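Local coordinates for giardin subunit alpha-1 (Giardia intestinalis, PDB 4EVF), which binds calcium and phosphatidylserine as an annexin and takes part in parasite attachment to the intestinal mucosa and in remodelling of the cytoskeleton, at residues V77-I82 against V111-R116; C137-K142 against Y214-C219; Q160-A165 against A172-F177; L234-C239 against G273-R278. All coordinates share one frame; numbering follows the deposited sequence.

Contact 1: residues V77-I82 against V111-R116; sequences VRAQHI and VAAYTR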
# COMPACT_ATOMS: atom_id res chain seq x y z
N VAL A 77 8.73 9.24 -1.06
CA VAL A 77 8.83 7.84 -1.46
C VAL A 77 7.66 7.46 -2.37
O VAL A 77 7.86 7.05 -3.51
CB VAL A 77 8.89 6.90 -0.24
CG1 VAL A 77 8.78 5.43 -0.68
CG2 VAL A 77 10.16 7.13 0.56
N ARG A 78 6.44 7.62 -1.86
CA ARG A 78 5.24 7.31 -2.63
C ARG A 78 5.18 8.07 -3.96
O ARG A 78 4.87 7.50 -5.01
CB ARG A 78 3.97 7.51 -1.81
CG ARG A 78 2.69 6.98 -2.48
CD ARG A 78 1.42 7.25 -1.65
NE ARG A 78 1.37 6.54 -0.37
CZ ARG A 78 0.98 5.28 -0.24
NH1 ARG A 78 0.95 4.70 0.96
NH2 ARG A 78 0.63 4.57 -1.31
N ALA A 79 5.47 9.37 -3.92
CA ALA A 79 5.45 10.19 -5.13
C ALA A 79 6.41 9.65 -6.20
O ALA A 79 6.07 9.62 -7.38
CB ALA A 79 5.80 11.63 -4.81
N GLN A 80 7.61 9.24 -5.78
CA GLN A 80 8.61 8.73 -6.71
C GLN A 80 8.19 7.37 -7.29
O GLN A 80 8.41 7.09 -8.48
CB GLN A 80 9.99 8.63 -6.04
CG GLN A 80 11.09 8.07 -6.94
CD GLN A 80 11.46 9.00 -8.07
OE1 GLN A 80 11.38 8.64 -9.25
NE2 GLN A 80 11.87 10.21 -7.72
N HIS A 81 7.59 6.53 -6.45
CA HIS A 81 7.02 5.26 -6.92
C HIS A 81 5.98 5.51 -8.02
O HIS A 81 5.94 4.80 -9.03
CB HIS A 81 6.35 4.51 -5.77
CG HIS A 81 7.31 3.84 -4.84
ND1 HIS A 81 8.50 3.29 -5.26
CD2 HIS A 81 7.23 3.61 -3.51
CE1 HIS A 81 9.12 2.75 -4.22
NE2 HIS A 81 8.38 2.94 -3.15
N ILE A 82 5.13 6.51 -7.80
CA ILE A 82 4.10 6.87 -8.78
C ILE A 82 4.70 7.41 -10.09
O ILE A 82 4.23 7.09 -11.18
CB ILE A 82 3.11 7.89 -8.17
CG1 ILE A 82 2.31 7.23 -7.04
CG2 ILE A 82 2.20 8.47 -9.25
CD1 ILE A 82 1.34 8.17 -6.35
N VAL A 111 0.61 14.15 -2.99
CA VAL A 111 0.30 15.03 -4.11
C VAL A 111 1.16 16.29 -4.00
O VAL A 111 1.68 16.76 -5.00
CB VAL A 111 -1.19 15.42 -4.15
CG1 VAL A 111 -1.42 16.61 -5.11
CG2 VAL A 111 -2.05 14.21 -4.54
N ALA A 112 1.30 16.80 -2.78
CA ALA A 112 2.14 17.98 -2.56
C ALA A 112 3.61 17.66 -2.83
O ALA A 112 4.34 18.45 -3.42
CB ALA A 112 1.94 18.53 -1.14
N ALA A 113 4.05 16.46 -2.43
CA ALA A 113 5.43 16.08 -2.66
C ALA A 113 5.70 15.99 -4.16
O ALA A 113 6.77 16.37 -4.63
CB ALA A 113 5.75 14.78 -1.96
N TYR A 114 4.72 15.49 -4.90
CA TYR A 114 4.85 15.30 -6.34
C TYR A 114 5.06 16.64 -7.05
O TYR A 114 5.88 16.75 -7.96
CB TYR A 114 3.62 14.59 -6.89
CG TYR A 114 3.82 14.02 -8.29
CD1 TYR A 114 3.62 14.81 -9.41
CD2 TYR A 114 4.18 12.69 -8.47
CE1 TYR A 114 3.80 14.30 -10.69
CE2 TYR A 114 4.36 12.17 -9.75
CZ TYR A 114 4.17 12.98 -10.86
OH TYR A 114 4.34 12.47 -12.12
N THR A 115 4.33 17.66 -6.62
CA THR A 115 4.50 18.99 -7.19
C THR A 115 5.90 19.52 -6.89
O THR A 115 6.55 20.11 -7.74
CB THR A 115 3.44 19.95 -6.68
OG1 THR A 115 2.16 19.53 -7.17
CG2 THR A 115 3.71 21.36 -7.16
N ARG A 116 6.36 19.29 -5.66
CA ARG A 116 7.66 19.78 -5.25
C ARG A 116 8.76 19.11 -6.05
O ARG A 116 9.74 19.75 -6.43
CB ARG A 116 7.85 19.52 -3.76
CG ARG A 116 8.79 20.50 -3.07
CD ARG A 116 8.71 20.34 -1.56
NE ARG A 116 8.87 18.93 -1.20
CZ ARG A 116 7.93 18.19 -0.62
NH1 ARG A 116 6.75 18.72 -0.30
NH2 ARG A 116 8.19 16.92 -0.34
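Y114 meets A79 and I82 because its CG lies anti to the backbone N, chi1 -165°, beside the carbonyl carbon. This turns the ring so that its CD2-CE2 side reaches helix 74-87. In I82, chi1 of -66° leaves CG2 as the branch that reaches the ring. I82 CG2 lies 4.3 Å from Y114 CE2 and approaches the ring obliquely. A79 sits further back along its helix. A79 CB is 4.1 Å from Y114 CD2 and 4.2 Å from A113 CB. These two alanines bring the backbones close: the axes of the two segments pass 8.5 Å apart at 67°. A79 CA and Y114 CA are separated by 5.3 Å. Both helices fall in the predicted second annexin repeat, and their crossing is part of its helical bundle. The hydroxyl of Y114 is hydrogen-bonded to D125 and to R83, and its ring meets that of F118 at an angle. A79 O lies 3.8 Å from Y114 CD2, at the ring edge and near its plane. The partly positive C-H edge probably suits this carbonyl. The contact is mainly apolar packing, with one carbonyl at the ring edge, while the phenol end is fixed by polar partners beyond it.

Contact 2: residues C137-K142 against Y214-C219; sequences CLLMEK and YYTFYC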
# COMPACT_ATOMS: atom_id res chain seq x y z
N CYS A 137 -9.70 2.79 -14.85
CA CYS A 137 -9.21 4.17 -14.93
C CYS A 137 -10.17 5.11 -14.22
O CYS A 137 -9.75 5.97 -13.45
CB CYS A 137 -9.09 4.62 -16.39
SG CYS A 137 -8.40 3.37 -17.50
N LEU A 138 -11.46 4.94 -14.50
CA LEU A 138 -12.49 5.82 -13.95
C LEU A 138 -12.57 5.70 -12.43
O LEU A 138 -12.74 6.70 -11.72
CB LEU A 138 -13.85 5.52 -14.59
CG LEU A 138 -14.00 5.76 -16.10
CD1 LEU A 138 -15.37 5.33 -16.57
CD2 LEU A 138 -13.76 7.22 -16.43
N LEU A 139 -12.47 4.47 -11.92
CA LEU A 139 -12.45 4.27 -10.47
C LEU A 139 -11.22 4.89 -9.84
O LEU A 139 -11.33 5.49 -8.77
CB LEU A 139 -12.57 2.78 -10.10
CG LEU A 139 -12.61 2.44 -8.60
CD1 LEU A 139 -13.75 3.13 -7.86
CD2 LEU A 139 -12.71 0.92 -8.42
N MET A 140 -10.06 4.75 -10.47
CA MET A 140 -8.84 5.31 -9.89
C MET A 140 -8.88 6.84 -9.84
O MET A 140 -8.41 7.45 -8.88
CB MET A 140 -7.57 4.83 -10.61
CG MET A 140 -7.18 3.41 -10.21
SD MET A 140 -5.54 2.94 -10.82
CE MET A 140 -5.55 1.17 -10.46
N GLU A 141 -9.46 7.44 -10.87
CA GLU A 141 -9.63 8.89 -10.89
C GLU A 141 -10.47 9.36 -9.70
O GLU A 141 -10.11 10.31 -9.00
CB GLU A 141 -10.31 9.34 -12.19
CG GLU A 141 -10.45 10.84 -12.29
CD GLU A 141 -11.05 11.28 -13.61
OE1 GLU A 141 -11.80 10.50 -14.22
OE2 GLU A 141 -10.76 12.41 -14.03
N LYS A 142 -11.59 8.69 -9.48
CA LYS A 142 -12.49 9.05 -8.39
C LYS A 142 -11.88 8.70 -7.03
O LYS A 142 -12.07 9.40 -6.04
CB LYS A 142 -13.83 8.36 -8.58
CG LYS A 142 -14.92 8.80 -7.62
CD LYS A 142 -16.15 9.25 -8.38
CE LYS A 142 -16.56 8.21 -9.40
NZ LYS A 142 -17.66 8.72 -10.26
N TYR A 214 -10.91 -6.00 -12.97
CA TYR A 214 -11.10 -6.91 -11.87
C TYR A 214 -10.21 -6.58 -10.67
O TYR A 214 -10.70 -6.39 -9.55
CB TYR A 214 -10.85 -8.36 -12.30
CG TYR A 214 -10.87 -9.29 -11.13
CD1 TYR A 214 -12.08 -9.73 -10.60
CD2 TYR A 214 -9.69 -9.70 -10.52
CE1 TYR A 214 -12.12 -10.57 -9.51
CE2 TYR A 214 -9.71 -10.54 -9.43
CZ TYR A 214 -10.93 -10.97 -8.92
OH TYR A 214 -10.98 -11.81 -7.84
N TYR A 215 -8.91 -6.54 -10.89
CA TYR A 215 -7.97 -6.32 -9.80
C TYR A 215 -8.17 -4.97 -9.14
O TYR A 215 -8.00 -4.85 -7.93
CB TYR A 215 -6.53 -6.53 -10.24
CG TYR A 215 -6.26 -7.98 -10.55
CD1 TYR A 215 -6.34 -8.94 -9.55
CD2 TYR A 215 -6.00 -8.39 -11.86
CE1 TYR A 215 -6.14 -10.28 -9.83
CE2 TYR A 215 -5.79 -9.73 -12.15
CZ TYR A 215 -5.86 -10.66 -11.14
OH TYR A 215 -5.66 -11.99 -11.41
N THR A 216 -8.53 -3.97 -9.92
CA THR A 216 -8.75 -2.63 -9.37
C THR A 216 -9.92 -2.62 -8.38
O THR A 216 -9.79 -2.12 -7.25
CB THR A 216 -8.99 -1.56 -10.47
OG1 THR A 216 -7.83 -1.45 -11.30
CG2 THR A 216 -9.28 -0.20 -9.83
N PHE A 217 -11.05 -3.18 -8.80
CA PHE A 217 -12.23 -3.25 -7.92
C PHE A 217 -12.01 -4.21 -6.74
O PHE A 217 -12.51 -3.99 -5.63
CB PHE A 217 -13.48 -3.64 -8.71
CG PHE A 217 -14.09 -2.49 -9.48
CD1 PHE A 217 -13.55 -2.08 -10.69
CD2 PHE A 217 -15.21 -1.83 -9.00
CE1 PHE A 217 -14.10 -1.03 -11.40
CE2 PHE A 217 -15.77 -0.78 -9.70
CZ PHE A 217 -15.21 -0.38 -10.91
N TYR A 218 -11.26 -5.28 -6.98
CA TYR A 218 -10.93 -6.23 -5.93
C TYR A 218 -10.05 -5.57 -4.86
O TYR A 218 -10.28 -5.75 -3.66
CB TYR A 218 -10.23 -7.45 -6.53
CG TYR A 218 -10.25 -8.69 -5.65
CD1 TYR A 218 -11.31 -8.94 -4.79
CD2 TYR A 218 -9.20 -9.59 -5.66
CE1 TYR A 218 -11.33 -10.08 -3.98
CE2 TYR A 218 -9.21 -10.73 -4.87
CZ TYR A 218 -10.27 -10.97 -4.03
OH TYR A 218 -10.28 -12.09 -3.24
N CYS A 219 -9.05 -4.81 -5.29
CA CYS A 219 -8.19 -4.11 -4.33
C CYS A 219 -9.02 -3.08 -3.56
O CYS A 219 -8.88 -2.93 -2.34
CB CYS A 219 -6.99 -3.45 -5.02
SG CYS A 219 -5.68 -4.64 -5.54
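L139 makes the CH-pi contact of this pair, with its CD2 methyl over the centre of one face of the F217 ring. L139 CD2 is 3.5 Å from the ring centroid of F217 and 3° off the ring normal. Its distances to the six ring carbons are therefore nearly equal. L139 has CG anti to the backbone N, chi1 -178°, which places CD2 against F217 and T216 of helix 211-225. The F217 ring also stacks with that of Y209.

Packing without a ring comes next. The same methyl, L139 CD2, lies 3.9 Å from T216 CG2. The extended M140 chain brings M140 CE to 4.0 Å from T216 CG2. M140 CE is also 3.6 Å from T216 OG1, a plain contact. F96 touches both M140 and T216.

Hydrogen bonding lies outside the pair: T216 OG1 is bonded to the backbone oxygen of T212. The two segments run at 34° with axes 10.1 Å apart, and they join the predicted second and third annexin repeats. All four touching residues are buried. With the T216 hydroxyl satisfied on its own helix, the threonine can present its methyl to the seam, which is held by dispersion and CH-pi contact.

Contact 3: residues Q160-A165 against A172-F177; sequences QRLDQA and AYLIDF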
# COMPACT_ATOMS: atom_id res chain seq x y z
N GLN A 160 -28.77 -4.19 -1.56
CA GLN A 160 -29.74 -4.52 -2.62
C GLN A 160 -29.55 -3.67 -3.88
O GLN A 160 -29.50 -4.21 -4.98
CB GLN A 160 -31.18 -4.42 -2.10
CG GLN A 160 -32.27 -4.49 -3.18
CD GLN A 160 -32.47 -5.88 -3.79
OE1 GLN A 160 -31.55 -6.71 -3.82
NE2 GLN A 160 -33.68 -6.15 -4.26
N ARG A 161 -29.44 -2.35 -3.72
CA ARG A 161 -29.14 -1.48 -4.86
C ARG A 161 -27.81 -1.88 -5.53
O ARG A 161 -27.68 -1.83 -6.75
CB ARG A 161 -29.08 0.00 -4.45
CG ARG A 161 -30.38 0.57 -3.89
CD ARG A 161 -30.31 2.10 -3.79
NE ARG A 161 -30.50 2.61 -2.42
CZ ARG A 161 -31.67 2.70 -1.80
NH1 ARG A 161 -32.78 2.30 -2.41
NH2 ARG A 161 -31.73 3.20 -0.57
N LEU A 162 -26.84 -2.25 -4.71
CA LEU A 162 -25.52 -2.64 -5.20
C LEU A 162 -25.66 -3.92 -6.03
O LEU A 162 -25.19 -3.98 -7.16
CB LEU A 162 -24.55 -2.88 -4.03
CG LEU A 162 -23.08 -2.44 -4.12
CD1 LEU A 162 -22.13 -3.49 -3.53
CD2 LEU A 162 -22.66 -2.09 -5.55
N ASP A 163 -26.31 -4.92 -5.44
CA ASP A 163 -26.60 -6.18 -6.13
C ASP A 163 -27.33 -5.97 -7.45
O ASP A 163 -27.02 -6.62 -8.45
CB ASP A 163 -27.43 -7.09 -5.22
CG ASP A 163 -27.91 -8.35 -5.93
OD1 ASP A 163 -27.16 -9.35 -5.96
OD2 ASP A 163 -29.05 -8.35 -6.45
N GLN A 164 -28.31 -5.07 -7.46
CA GLN A 164 -29.05 -4.78 -8.68
C GLN A 164 -28.12 -4.13 -9.70
O GLN A 164 -28.19 -4.43 -10.89
CB GLN A 164 -30.26 -3.89 -8.38
CG GLN A 164 -31.32 -4.57 -7.51
CD GLN A 164 -32.43 -3.61 -7.07
OE1 GLN A 164 -32.20 -2.41 -6.90
NE2 GLN A 164 -33.63 -4.15 -6.88
N ALA A 165 -27.23 -3.25 -9.24
CA ALA A 165 -26.24 -2.65 -10.12
C ALA A 165 -25.33 -3.70 -10.77
O ALA A 165 -25.05 -3.63 -11.97
CB ALA A 165 -25.41 -1.62 -9.38
N ALA A 172 -21.64 2.42 -14.14
CA ALA A 172 -21.56 3.80 -13.65
C ALA A 172 -21.84 3.85 -12.14
O ALA A 172 -21.15 4.55 -11.39
CB ALA A 172 -22.51 4.73 -14.42
N TYR A 173 -22.84 3.09 -11.70
CA TYR A 173 -23.18 3.03 -10.27
C TYR A 173 -22.04 2.39 -9.48
O TYR A 173 -21.73 2.79 -8.35
CB TYR A 173 -24.47 2.22 -10.08
CG TYR A 173 -25.02 2.19 -8.67
CD1 TYR A 173 -26.09 3.01 -8.32
CD2 TYR A 173 -24.50 1.34 -7.70
CE1 TYR A 173 -26.61 2.99 -7.05
CE2 TYR A 173 -25.01 1.32 -6.42
CZ TYR A 173 -26.07 2.16 -6.10
OH TYR A 173 -26.59 2.15 -4.83
N LEU A 174 -21.42 1.38 -10.09
CA LEU A 174 -20.32 0.66 -9.47
C LEU A 174 -19.11 1.56 -9.23
O LEU A 174 -18.51 1.54 -8.15
CB LEU A 174 -19.94 -0.52 -10.34
CG LEU A 174 -20.54 -1.89 -10.04
CD1 LEU A 174 -21.84 -1.87 -9.28
CD2 LEU A 174 -20.64 -2.73 -11.34
N ILE A 175 -18.76 2.36 -10.24
CA ILE A 175 -17.59 3.23 -10.16
C ILE A 175 -17.81 4.29 -9.09
O ILE A 175 -16.93 4.57 -8.28
CB ILE A 175 -17.30 3.87 -11.53
CG1 ILE A 175 -16.86 2.80 -12.53
CG2 ILE A 175 -16.24 4.94 -11.41
CD1 ILE A 175 -16.96 3.24 -13.99
N ASP A 176 -19.00 4.87 -9.09
CA ASP A 176 -19.35 5.89 -8.11
C ASP A 176 -19.43 5.28 -6.71
O ASP A 176 -18.97 5.87 -5.75
CB ASP A 176 -20.68 6.55 -8.48
CG ASP A 176 -21.12 7.55 -7.45
OD1 ASP A 176 -20.64 8.70 -7.52
OD2 ASP A 176 -21.93 7.19 -6.57
N PHE A 177 -20.02 4.09 -6.59
CA PHE A 177 -20.14 3.46 -5.29
C PHE A 177 -18.78 3.15 -4.65
O PHE A 177 -18.49 3.59 -3.54
CB PHE A 177 -20.97 2.17 -5.35
CG PHE A 177 -21.02 1.43 -4.04
CD1 PHE A 177 -20.06 0.47 -3.74
CD2 PHE A 177 -21.99 1.74 -3.10
CE1 PHE A 177 -20.10 -0.20 -2.53
CE2 PHE A 177 -22.03 1.07 -1.90
CZ PHE A 177 -21.09 0.11 -1.60
O HOH W 1 -27.97 4.29 -3.03
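The backbones carrying R161, L162 and A165 on one side and Y173, L174 and F177 on the other run at 134°, with segment axes 9.8 Å apart. This is a helical hairpin at the start of the predicted third annexin repeat. In many annexins the turn between such helices is a calcium site. Here the side-chain oxygen OD1 of N170, in the turn, accepts a hydrogen bond from the backbone N of Y173.

A165 CB touches Y173 CD2 at 3.5 Å and L174 CD1 at 3.6 Å. L162 CG lies 4.0 Å from the centroid of the F177 ring, over one face. L162 CD2 is 3.8 Å from L174 CD1, and the two leucines cross at about a right angle. F193 touches L162 from helix 183-196.

The R161 end of the contact is more polar. Y173 has CG anti to the backbone N, chi1 -174°, and its ring reaches back along helix 155-167 to R161. R161 CB is 3.3 Å from Y173 OH. R151 gives Y173 OH a weak hydrogen bond. One water donates a hydrogen bond to Y173 OH at 3.1 Å and accepts a weak one from R161 NE, also at 3.1 Å.

Contact 4: residues L234-C239 against G273-R278; sequences LINCAC and GTDIER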
# COMPACT_ATOMS: atom_id res chain seq x y z
N LEU A 234 -2.09 -8.09 -1.04
CA LEU A 234 -0.98 -7.68 -1.87
C LEU A 234 0.31 -8.38 -1.42
O LEU A 234 1.16 -8.71 -2.25
CB LEU A 234 -0.83 -6.15 -1.86
CG LEU A 234 -1.89 -5.28 -2.57
CD1 LEU A 234 -1.70 -3.77 -2.39
CD2 LEU A 234 -2.05 -5.64 -4.04
N ILE A 235 0.45 -8.85 -0.25
CA ILE A 235 1.65 -9.61 0.15
C ILE A 235 1.56 -11.03 -0.38
O ILE A 235 2.55 -11.59 -0.85
CB ILE A 235 1.83 -9.62 1.67
CG1 ILE A 235 2.32 -8.24 2.12
CG2 ILE A 235 2.80 -10.70 2.12
CD1 ILE A 235 2.32 -8.08 3.64
N ASN A 236 0.36 -11.60 -0.32
CA ASN A 236 0.14 -12.92 -0.89
C ASN A 236 0.40 -12.93 -2.41
O ASN A 236 1.04 -13.85 -2.93
CB ASN A 236 -1.27 -13.40 -0.53
CG ASN A 236 -1.56 -14.80 -1.02
OD1 ASN A 236 -2.31 -14.98 -1.99
ND2 ASN A 236 -0.96 -15.80 -0.38
N CYS A 237 -0.08 -11.91 -3.11
CA CYS A 237 0.21 -11.73 -4.53
C CYS A 237 1.71 -11.72 -4.77
O CYS A 237 2.20 -12.42 -5.66
CB CYS A 237 -0.42 -10.44 -5.08
SG CYS A 237 -2.24 -10.36 -5.08
N ALA A 238 2.44 -10.93 -3.99
CA ALA A 238 3.90 -10.88 -4.13
C ALA A 238 4.53 -12.25 -3.90
O ALA A 238 5.48 -12.63 -4.58
CB ALA A 238 4.51 -9.84 -3.16
N CYS A 239 4.02 -12.99 -2.92
CA CYS A 239 4.58 -14.32 -2.69
C CYS A 239 4.33 -15.20 -3.91
O CYS A 239 5.26 -15.82 -4.45
CB CYS A 239 4.00 -14.94 -1.43
SG CYS A 239 4.62 -14.21 0.12
N GLY A 273 4.62 -15.56 7.61
CA GLY A 273 6.02 -15.84 7.86
C GLY A 273 6.57 -16.98 7.02
O GLY A 273 7.62 -16.85 6.37
N THR A 274 5.86 -18.11 7.03
CA THR A 274 6.25 -19.27 6.23
C THR A 274 6.29 -18.96 4.73
O THR A 274 7.23 -19.36 4.04
CB THR A 274 5.29 -20.45 6.48
OG1 THR A 274 5.44 -20.89 7.83
CG2 THR A 274 5.60 -21.61 5.53
N ASP A 275 5.28 -18.26 4.23
CA ASP A 275 5.21 -17.91 2.81
C ASP A 275 6.34 -16.98 2.36
O ASP A 275 6.90 -17.16 1.28
CB ASP A 275 3.85 -17.30 2.45
CG ASP A 275 2.74 -18.34 2.48
OD1 ASP A 275 3.05 -19.54 2.65
OD2 ASP A 275 1.55 -17.95 2.33
N ILE A 276 6.66 -15.98 3.18
CA ILE A 276 7.76 -15.09 2.84
C ILE A 276 9.06 -15.87 2.82
O ILE A 276 9.93 -15.64 1.97
CB ILE A 276 7.88 -13.93 3.83
CG1 ILE A 276 6.73 -12.94 3.61
CG2 ILE A 276 9.23 -13.24 3.67
CD1 ILE A 276 6.64 -11.82 4.67
N GLU A 277 9.18 -16.80 3.76
CA GLU A 277 10.36 -17.64 3.88
C GLU A 277 10.60 -18.38 2.57
O GLU A 277 11.72 -18.40 2.03
CB GLU A 277 10.14 -18.64 5.01
CG GLU A 277 11.10 -18.48 6.16
CD GLU A 277 12.49 -18.94 5.80
OE1 GLU A 277 12.60 -19.90 5.01
OE2 GLU A 277 13.46 -18.34 6.31
N ARG A 278 9.54 -18.95 2.04
CA ARG A 278 9.65 -19.76 0.83
C ARG A 278 9.91 -18.92 -0.41
O ARG A 278 10.79 -19.24 -1.22
CB ARG A 278 8.37 -20.58 0.65
CG ARG A 278 8.43 -21.54 -0.52
CD ARG A 278 7.10 -22.25 -0.71
NE ARG A 278 6.12 -21.37 -1.32
CZ ARG A 278 5.12 -20.81 -0.65
NH1 ARG A 278 4.98 -21.06 0.64
NH2 ARG A 278 4.26 -20.01 -1.28
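This is a partly buried helix-helix contact in the predicted fourth annexin repeat, where C239 and N236 of helix 227-240 face D275 and I276 of helix 272-279. The segments run at 31° to each other with axes 10.0 Å apart. C239 carries most of the meeting. Its SG stands beside its own backbone N, chi1 -74°, and points into the gap between the helices. There C239 SG lies 3.9 Å from D275 CB. C239 SG is equally far, 3.9 Å, from D275 O. I276 adds its CG1, with I276 CG1 4.3 Å from C239 SG. The sulfur thus rests against D275 O and CB and, more loosely, I276 CG1.

Within the helical bundle of the repeat, I276 also packs on A285 and L288 of helix 284-292. C239 touches F280, in the link between helices 272-279 and 284-292.

The polar end of the contact is indirect. N236 ND2 and D275 OD2 are 4.3 Å apart and make no hydrogen bond to each other. Both are hydrogen-bonded to the hydroxyl of Y266, which bridges the two helices. The other carboxylate oxygen of D275 has a partner on its own helix. R278 NH1 forms a nearly straight salt bridge to D275 OD1 at 3.2 Å. The nearby R278 charge would probably favour the ionised form of D275. OD1 lies close to the guanidinium plane, but the nitrogen comes from above the carboxylate plane, 47° out of it.

Contacts 2 and 3 are neighbours, with centres 14 Å apart. L139 CD1 of contact 2 packs 3.5 Å from I175 O of contact 3. L138 and K142 also touch the I175-D176 side of that helix. Contact 3 therefore lies directly beside the junction of repeats made by contact 2. Contact 4 is tied to contact 2 more lightly: C219 SG is 4.1 Å from L234 CD2, with centres 24 Å apart. Contact 1 touches none of the others. Its centre is 20 Å from that of contact 2, and its nearest atoms are about 9 Å from those of contact 4, across the chain's centre. The structure is the apo form.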